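Local coordinates for 3-carboxy-cis,cis-muconate cycloisomerase (Acinetobacter calcoaceticus, PDB 1Q5N), which belongs to a family of mostly helical lyase-type enzymes and assembles as a tetramer built round long helices, at residues 191-196 / 234-239; 18-23 / 123-128; 373-378 / 427-432. All blocks are in the same frame, centred on the assembly; numbering follows the deposited sequence.

Contact 1: residues 191-196 / 234-239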
# COMPACT_ATOMS: atom_id res chain seq x y z
N VAL A 191 13.36 -20.16 7.13
CA VAL A 191 13.81 -18.86 6.75
C VAL A 191 15.30 -18.48 6.97
O VAL A 191 15.91 -17.74 6.18
CB VAL A 191 12.81 -17.92 7.49
CG1 VAL A 191 13.50 -16.83 8.15
CG2 VAL A 191 11.70 -17.53 6.57
N LEU A 192 15.88 -18.99 8.05
CA LEU A 192 17.27 -18.66 8.38
C LEU A 192 18.18 -19.66 7.69
O LEU A 192 18.66 -20.61 8.31
CB LEU A 192 17.45 -18.71 9.90
CG LEU A 192 16.53 -17.73 10.64
CD1 LEU A 192 16.79 -17.81 12.14
CD2 LEU A 192 16.78 -16.30 10.12
N VAL A 193 18.39 -19.45 6.39
CA VAL A 193 19.21 -20.32 5.58
C VAL A 193 20.25 -19.48 4.88
O VAL A 193 20.05 -18.29 4.69
CB VAL A 193 18.36 -21.06 4.54
CG1 VAL A 193 17.39 -21.96 5.24
CG2 VAL A 193 17.59 -20.03 3.68
N ALA A 194 21.35 -20.12 4.47
CA ALA A 194 22.45 -19.43 3.78
C ALA A 194 22.14 -19.20 2.29
O ALA A 194 21.26 -19.84 1.73
CB ALA A 194 23.74 -20.26 3.91
N GLN A 195 22.86 -18.29 1.67
CA GLN A 195 22.69 -18.09 0.22
C GLN A 195 24.07 -18.25 -0.44
O GLN A 195 24.99 -17.46 -0.17
CB GLN A 195 22.18 -16.66 -0.13
CG GLN A 195 21.94 -16.45 -1.62
CD GLN A 195 20.57 -17.00 -2.10
OE1 GLN A 195 20.42 -18.18 -2.43
NE2 GLN A 195 19.56 -16.12 -2.14
N LEU A 196 24.23 -19.26 -1.28
CA LEU A 196 25.51 -19.40 -2.01
C LEU A 196 25.22 -20.15 -3.31
O LEU A 196 25.03 -21.38 -3.33
CB LEU A 196 26.56 -20.14 -1.18
CG LEU A 196 27.92 -20.28 -1.91
CD1 LEU A 196 28.57 -18.91 -2.06
CD2 LEU A 196 28.87 -21.20 -1.13
N ARG A 234 11.74 -15.14 -3.42
CA ARG A 234 11.93 -14.40 -2.18
C ARG A 234 10.94 -14.58 -1.04
O ARG A 234 10.88 -13.75 -0.13
CB ARG A 234 12.03 -12.88 -2.52
CG ARG A 234 12.82 -12.56 -3.78
CD ARG A 234 14.31 -12.92 -3.62
NE ARG A 234 15.01 -12.00 -2.69
CZ ARG A 234 16.23 -12.23 -2.19
NH1 ARG A 234 16.90 -13.35 -2.51
NH2 ARG A 234 16.80 -11.35 -1.39
N ASP A 235 10.16 -15.65 -1.10
CA ASP A 235 9.18 -15.92 -0.06
C ASP A 235 9.79 -15.90 1.35
O ASP A 235 9.14 -15.46 2.27
CB ASP A 235 8.52 -17.27 -0.34
CG ASP A 235 9.55 -18.38 -0.46
OD1 ASP A 235 10.33 -18.39 -1.46
OD2 ASP A 235 9.59 -19.19 0.48
N ARG A 236 11.04 -16.32 1.53
CA ARG A 236 11.59 -16.29 2.89
C ARG A 236 11.72 -14.87 3.51
O ARG A 236 11.53 -14.68 4.73
CB ARG A 236 12.96 -16.99 2.93
CG ARG A 236 12.87 -18.49 2.85
CD ARG A 236 14.28 -19.08 2.53
NE ARG A 236 14.25 -20.54 2.34
CZ ARG A 236 14.29 -21.16 1.16
NH1 ARG A 236 14.36 -20.46 0.02
NH2 ARG A 236 14.25 -22.48 1.12
N ILE A 237 12.04 -13.88 2.66
CA ILE A 237 12.18 -12.51 3.09
C ILE A 237 10.79 -11.94 3.47
O ILE A 237 10.60 -11.32 4.55
CB ILE A 237 12.77 -11.62 1.95
CG1 ILE A 237 14.20 -12.10 1.59
CG2 ILE A 237 12.80 -10.15 2.36
CD1 ILE A 237 15.18 -12.12 2.74
N VAL A 238 9.82 -12.18 2.58
CA VAL A 238 8.48 -11.68 2.77
C VAL A 238 7.90 -12.29 4.02
O VAL A 238 7.23 -11.60 4.81
CB VAL A 238 7.61 -12.03 1.55
CG1 VAL A 238 6.18 -11.50 1.72
CG2 VAL A 238 8.24 -11.42 0.32
N GLU A 239 8.17 -13.58 4.22
CA GLU A 239 7.61 -14.29 5.35
C GLU A 239 8.04 -13.68 6.66
O GLU A 239 7.21 -13.50 7.58
CB GLU A 239 7.96 -15.78 5.27
CG GLU A 239 7.39 -16.61 6.42
CD GLU A 239 7.47 -18.11 6.18
OE1 GLU A 239 8.41 -18.61 5.54
OE2 GLU A 239 6.58 -18.81 6.65

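Contact 2: residues 18-23 / 123-128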
# COMPACT_ATOMS: atom_id res chain seq x y z
N THR A 18 18.50 -1.03 15.37
CA THR A 18 19.04 -0.02 14.47
C THR A 18 20.56 -0.24 14.21
O THR A 18 21.07 -0.00 13.10
CB THR A 18 18.82 1.41 15.07
OG1 THR A 18 17.43 1.69 15.01
CG2 THR A 18 19.53 2.49 14.28
N GLU A 19 21.27 -0.70 15.24
CA GLU A 19 22.69 -0.96 15.11
C GLU A 19 22.91 -2.17 14.20
O GLU A 19 23.82 -2.15 13.38
CB GLU A 19 23.31 -1.24 16.48
CG GLU A 19 24.65 -0.54 16.70
CD GLU A 19 25.17 -0.72 18.15
OE1 GLU A 19 24.53 -0.16 19.12
OE2 GLU A 19 26.21 -1.45 18.29
N ILE A 20 22.08 -3.21 14.34
CA ILE A 20 22.25 -4.37 13.50
C ILE A 20 22.13 -4.02 12.00
O ILE A 20 22.79 -4.65 11.17
CB ILE A 20 21.23 -5.49 13.87
CG1 ILE A 20 21.68 -6.15 15.18
CG2 ILE A 20 21.13 -6.57 12.78
CD1 ILE A 20 20.61 -7.03 15.79
N PHE A 21 21.32 -3.00 11.68
CA PHE A 21 21.09 -2.56 10.30
C PHE A 21 21.86 -1.33 9.88
O PHE A 21 21.61 -0.76 8.80
CB PHE A 21 19.59 -2.37 10.03
CG PHE A 21 18.82 -3.69 9.96
CD1 PHE A 21 18.90 -4.50 8.82
CD2 PHE A 21 18.07 -4.16 11.05
CE1 PHE A 21 18.25 -5.78 8.77
CE2 PHE A 21 17.42 -5.44 11.01
CZ PHE A 21 17.51 -6.24 9.88
N SER A 22 22.81 -0.90 10.69
CA SER A 22 23.63 0.27 10.33
C SER A 22 24.67 -0.13 9.23
O SER A 22 24.95 -1.31 9.02
CB SER A 22 24.35 0.75 11.58
OG SER A 22 25.37 -0.18 11.96
N ASP A 23 25.22 0.86 8.53
CA ASP A 23 26.19 0.57 7.48
C ASP A 23 27.37 -0.26 8.00
O ASP A 23 27.82 -1.23 7.37
CB ASP A 23 26.73 1.87 6.88
CG ASP A 23 25.68 2.61 6.05
OD1 ASP A 23 24.71 1.99 5.59
OD2 ASP A 23 25.83 3.83 5.86
N ARG A 123 18.72 -12.85 11.70
CA ARG A 123 18.82 -13.77 12.81
C ARG A 123 19.00 -13.00 14.10
O ARG A 123 18.34 -13.28 15.10
CB ARG A 123 19.98 -14.75 12.63
CG ARG A 123 20.04 -15.76 13.79
CD ARG A 123 21.07 -16.88 13.53
NE ARG A 123 22.43 -16.39 13.28
CZ ARG A 123 23.44 -17.16 12.84
NH1 ARG A 123 23.24 -18.47 12.61
NH2 ARG A 123 24.64 -16.63 12.65
N ASP A 124 19.88 -12.02 14.08
CA ASP A 124 20.15 -11.27 15.29
C ASP A 124 18.98 -10.35 15.72
O ASP A 124 18.69 -10.23 16.91
CB ASP A 124 21.44 -10.46 15.15
CG ASP A 124 22.72 -11.34 15.22
OD1 ASP A 124 22.62 -12.51 15.64
OD2 ASP A 124 23.82 -10.87 14.84
N ALA A 125 18.33 -9.69 14.76
CA ALA A 125 17.22 -8.81 15.12
C ALA A 125 16.00 -9.64 15.54
O ALA A 125 15.22 -9.18 16.36
CB ALA A 125 16.90 -7.84 13.94
N LEU A 126 15.83 -10.85 15.00
CA LEU A 126 14.71 -11.70 15.40
C LEU A 126 14.86 -12.10 16.87
O LEU A 126 13.88 -12.18 17.59
CB LEU A 126 14.65 -12.99 14.59
CG LEU A 126 13.51 -13.15 13.60
CD1 LEU A 126 13.32 -14.62 13.35
CD2 LEU A 126 12.19 -12.54 14.14
N ALA A 127 16.10 -12.36 17.31
CA ALA A 127 16.37 -12.77 18.69
C ALA A 127 15.92 -11.63 19.60
O ALA A 127 15.25 -11.86 20.59
CB ALA A 127 17.93 -13.07 18.91
N ILE A 128 16.28 -10.40 19.25
CA ILE A 128 15.86 -9.26 20.05
C ILE A 128 14.33 -9.10 20.03
O ILE A 128 13.73 -8.95 21.09
CB ILE A 128 16.49 -7.97 19.56
CG1 ILE A 128 17.98 -7.98 19.89
CG2 ILE A 128 15.83 -6.73 20.22
CD1 ILE A 128 18.70 -6.86 19.20

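Contact 3: residues 373-378 / 427-432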
# COMPACT_ATOMS: atom_id res chain seq x y z
N GLU A 373 -30.35 -5.47 30.21
CA GLU A 373 -30.50 -6.85 29.83
C GLU A 373 -30.23 -7.81 31.02
O GLU A 373 -30.88 -8.84 31.12
CB GLU A 373 -29.72 -7.15 28.54
CG GLU A 373 -28.46 -7.87 28.63
CD GLU A 373 -28.04 -8.38 27.25
OE1 GLU A 373 -28.27 -7.62 26.27
OE2 GLU A 373 -27.48 -9.50 27.12
N ALA A 374 -29.35 -7.43 31.94
CA ALA A 374 -29.09 -8.22 33.13
C ALA A 374 -30.44 -8.30 33.93
O ALA A 374 -30.84 -9.39 34.39
CB ALA A 374 -27.98 -7.55 33.99
N VAL A 375 -31.15 -7.17 34.09
CA VAL A 375 -32.43 -7.18 34.82
C VAL A 375 -33.46 -8.09 34.13
O VAL A 375 -34.24 -8.81 34.77
CB VAL A 375 -33.05 -5.75 34.92
CG1 VAL A 375 -34.40 -5.82 35.62
CG2 VAL A 375 -32.09 -4.83 35.68
N MET A 376 -33.45 -8.05 32.81
CA MET A 376 -34.35 -8.86 32.04
C MET A 376 -34.08 -10.38 32.21
O MET A 376 -35.03 -11.17 32.26
CB MET A 376 -34.22 -8.41 30.60
CG MET A 376 -35.42 -8.70 29.78
SD MET A 376 -34.80 -9.54 28.36
CE MET A 376 -34.79 -11.28 29.03
N MET A 377 -32.80 -10.78 32.28
CA MET A 377 -32.42 -12.20 32.49
C MET A 377 -32.83 -12.68 33.89
O MET A 377 -33.27 -13.82 34.04
CB MET A 377 -30.90 -12.40 32.36
CG MET A 377 -30.33 -12.15 30.99
SD MET A 377 -30.89 -13.35 29.80
CE MET A 377 -31.89 -12.34 28.73
N ALA A 378 -32.67 -11.83 34.90
CA ALA A 378 -33.07 -12.18 36.27
C ALA A 378 -34.57 -12.37 36.38
O ALA A 378 -35.02 -13.18 37.18
CB ALA A 378 -32.63 -11.09 37.23
N GLU A 427 -28.10 -6.55 44.03
CA GLU A 427 -27.15 -7.51 43.48
C GLU A 427 -27.30 -7.64 41.97
O GLU A 427 -26.32 -7.70 41.24
CB GLU A 427 -27.32 -8.89 44.14
CG GLU A 427 -26.82 -8.94 45.58
CD GLU A 427 -25.29 -8.74 45.70
OE1 GLU A 427 -24.79 -7.58 45.65
OE2 GLU A 427 -24.60 -9.77 45.85
N ILE A 428 -28.54 -7.67 41.51
CA ILE A 428 -28.81 -7.74 40.10
C ILE A 428 -28.20 -6.51 39.37
O ILE A 428 -27.72 -6.63 38.27
CB ILE A 428 -30.34 -7.88 39.89
CG1 ILE A 428 -30.68 -9.37 40.03
CG2 ILE A 428 -30.77 -7.38 38.51
CD1 ILE A 428 -32.07 -9.63 40.61
N PHE A 429 -28.17 -5.36 40.01
CA PHE A 429 -27.61 -4.17 39.39
C PHE A 429 -26.09 -3.95 39.49
O PHE A 429 -25.60 -2.94 39.01
CB PHE A 429 -28.34 -2.90 39.88
CG PHE A 429 -29.56 -2.55 39.08
CD1 PHE A 429 -30.76 -3.24 39.29
CD2 PHE A 429 -29.51 -1.57 38.08
CE1 PHE A 429 -31.89 -2.95 38.50
CE2 PHE A 429 -30.62 -1.28 37.29
CZ PHE A 429 -31.81 -1.97 37.49
N LYS A 430 -25.35 -4.87 40.13
CA LYS A 430 -23.90 -4.72 40.24
C LYS A 430 -23.25 -5.22 38.96
O LYS A 430 -23.54 -6.33 38.50
CB LYS A 430 -23.34 -5.51 41.44
CG LYS A 430 -23.97 -5.10 42.76
CD LYS A 430 -23.16 -5.47 44.03
CE LYS A 430 -23.79 -4.74 45.25
NZ LYS A 430 -22.88 -4.45 46.42
N PRO A 431 -22.36 -4.41 38.36
CA PRO A 431 -21.63 -4.71 37.10
C PRO A 431 -20.99 -6.09 37.15
O PRO A 431 -21.03 -6.83 36.16
CB PRO A 431 -20.57 -3.62 37.02
CG PRO A 431 -21.15 -2.48 37.80
CD PRO A 431 -21.92 -3.13 38.96
N GLU A 432 -20.43 -6.44 38.31
CA GLU A 432 -19.79 -7.75 38.56
C GLU A 432 -20.74 -8.91 38.40
O GLU A 432 -20.30 -10.04 38.20
CB GLU A 432 -19.28 -7.87 40.00
CG GLU A 432 -18.29 -6.83 40.39
CD GLU A 432 -18.91 -5.64 41.10
OE1 GLU A 432 -20.01 -5.19 40.71
OE2 GLU A 432 -18.24 -5.16 42.05

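Contact 1: residues 191-196 / 234-239
V193 and R236 meet with their side chains crossing at about a right angle. CG2 of V193 rests on the aliphatic part of the arginine, 3.6 Å from R236 CD, and the same methyl approaches NE. With CG anti to its carbonyl carbon (chi1 -74°) and the chain extended from CG to NE, R236 runs out past both valines. Its NE bonds to the carbonyl of R190, and W230 packs on the side chain as a cation-pi partner. V191 sends CG2 to within 3.4 Å of R236 O, and this methyl also lies 3.6 Å from OE1 of E239, whose carboxylate is engaged by R190 and by R183 of a second subunit. A compact branched residue suits both valine positions, filling space beside long polar chains without competing for their partners. Q195 and R234 meet differently: the amide and guanidinium planes are only 19° apart, with Q195 NE2 at the guanidinium edge, 3.9 Å from R234 NH1. The closeness of these donors is explained by D115, whose OD2 accepts from Q195 NE2 and pairs with R234 NH1, while E327 bridges to R234 NH2. The contact joins the inverse gamma turn centred on L192 to the N-terminal end of helix 235-261, in the long-helix architecture of the lyase family.

Contact 2: residues 18-23 / 123-128
I20 places CG1 anti to its carbonyl carbon (chi1 -75°) and continues nearly straight to the tip (chi2 167°), which carries CD1 across to residues 123-128 of helix 110-146. I128 adopts almost the same shape, and the two isoleucines meet tip to tip, CD1 to CD1 at 3.9 Å. This is helix-on-helix packing within the mostly helical lyase fold: the C-terminal end of the short helix 15-20 leans on the middle of the long helix. The I20 tip also lies against the helix backbone, with I20 CD1 3.6 Å from D124 CB and close to A125 N. D124 keeps its polar end for Y29, leaving its CB as an apolar surface for the isoleucine. A125 suits the closest approach of the backbones, since a single methyl leaves room for both I20 and the ring of F21, whose CE2 is 3.8 Å from A125 CB. On one face of that ring, off toward the rim, sits CG2 of I20, while F335 and P332 of helix 323-351 pack against F21 as well. Just beyond, S22 caps the next helix through A25 N, and its hydroxyl OG donates to E19 O over 2.9 Å at a C=O to donor angle of 138°.

Contact 3: residues 373-378 / 427-432
V375 drives one methyl at the ring of F429: CG2 lies 3.4 Å from F429 CE1 and equally close to CZ, a tight meeting of two apolar groups that approach obliquely. The same methyl is 4.0 Å from I428 CG2. It is put there by chi1 of 177°, which leaves CG1 anti to the backbone N and turns CG2 anti to the carbonyl carbon. One turn further along helix 372-383, CB of A378 receives the far branch of I428, 3.7 Å from I428 CD1. A small alanine suits this place because the CG1-CD1 arm of I428 lies directly on its methyl; A374, another alanine, lies more loosely near the carbonyl of I428. I428 ends helix 422-428, and F429 is the first residue beyond it, so a helix end and the turn after it pack on one flank of a second helix in the small C-terminal helical region of the adenylosuccinate lyase type. Round this core, I410 touches both V375 and F429, V392 backs V375, F420 lies against I428 and A378, and L406 borders the phenylalanine ring. The turn beyond F429 is held by K430 N bonding to E427 O at 3.2 Å, and by S433, whose hydroxyl reaches K430 O. M377, on helix 372-383, packs on W106 of a second subunit.

Contacts 1 and 2 are neighbours, with centres about 16 Å apart, and they touch where L192 CD1 packs 4.2 Å from R123 CG. Two helices tie them together: 110-146 supplies one side of contact 2 and also D115 for contact 1, while 323-351 gives E327 to contact 1 and F335 to contact 2. Contact 3 stands apart in the C-terminal region, its centre about 56 Å from that of contact 1 and about 53 Å from that of contact 2; the nearest atoms are about 40 and 37 Å away. Contacts 1 and 3, on opposite sides of the chain's centre, both reach the second subunit, whereas D23, in the 18-23 segment, bonds to a third.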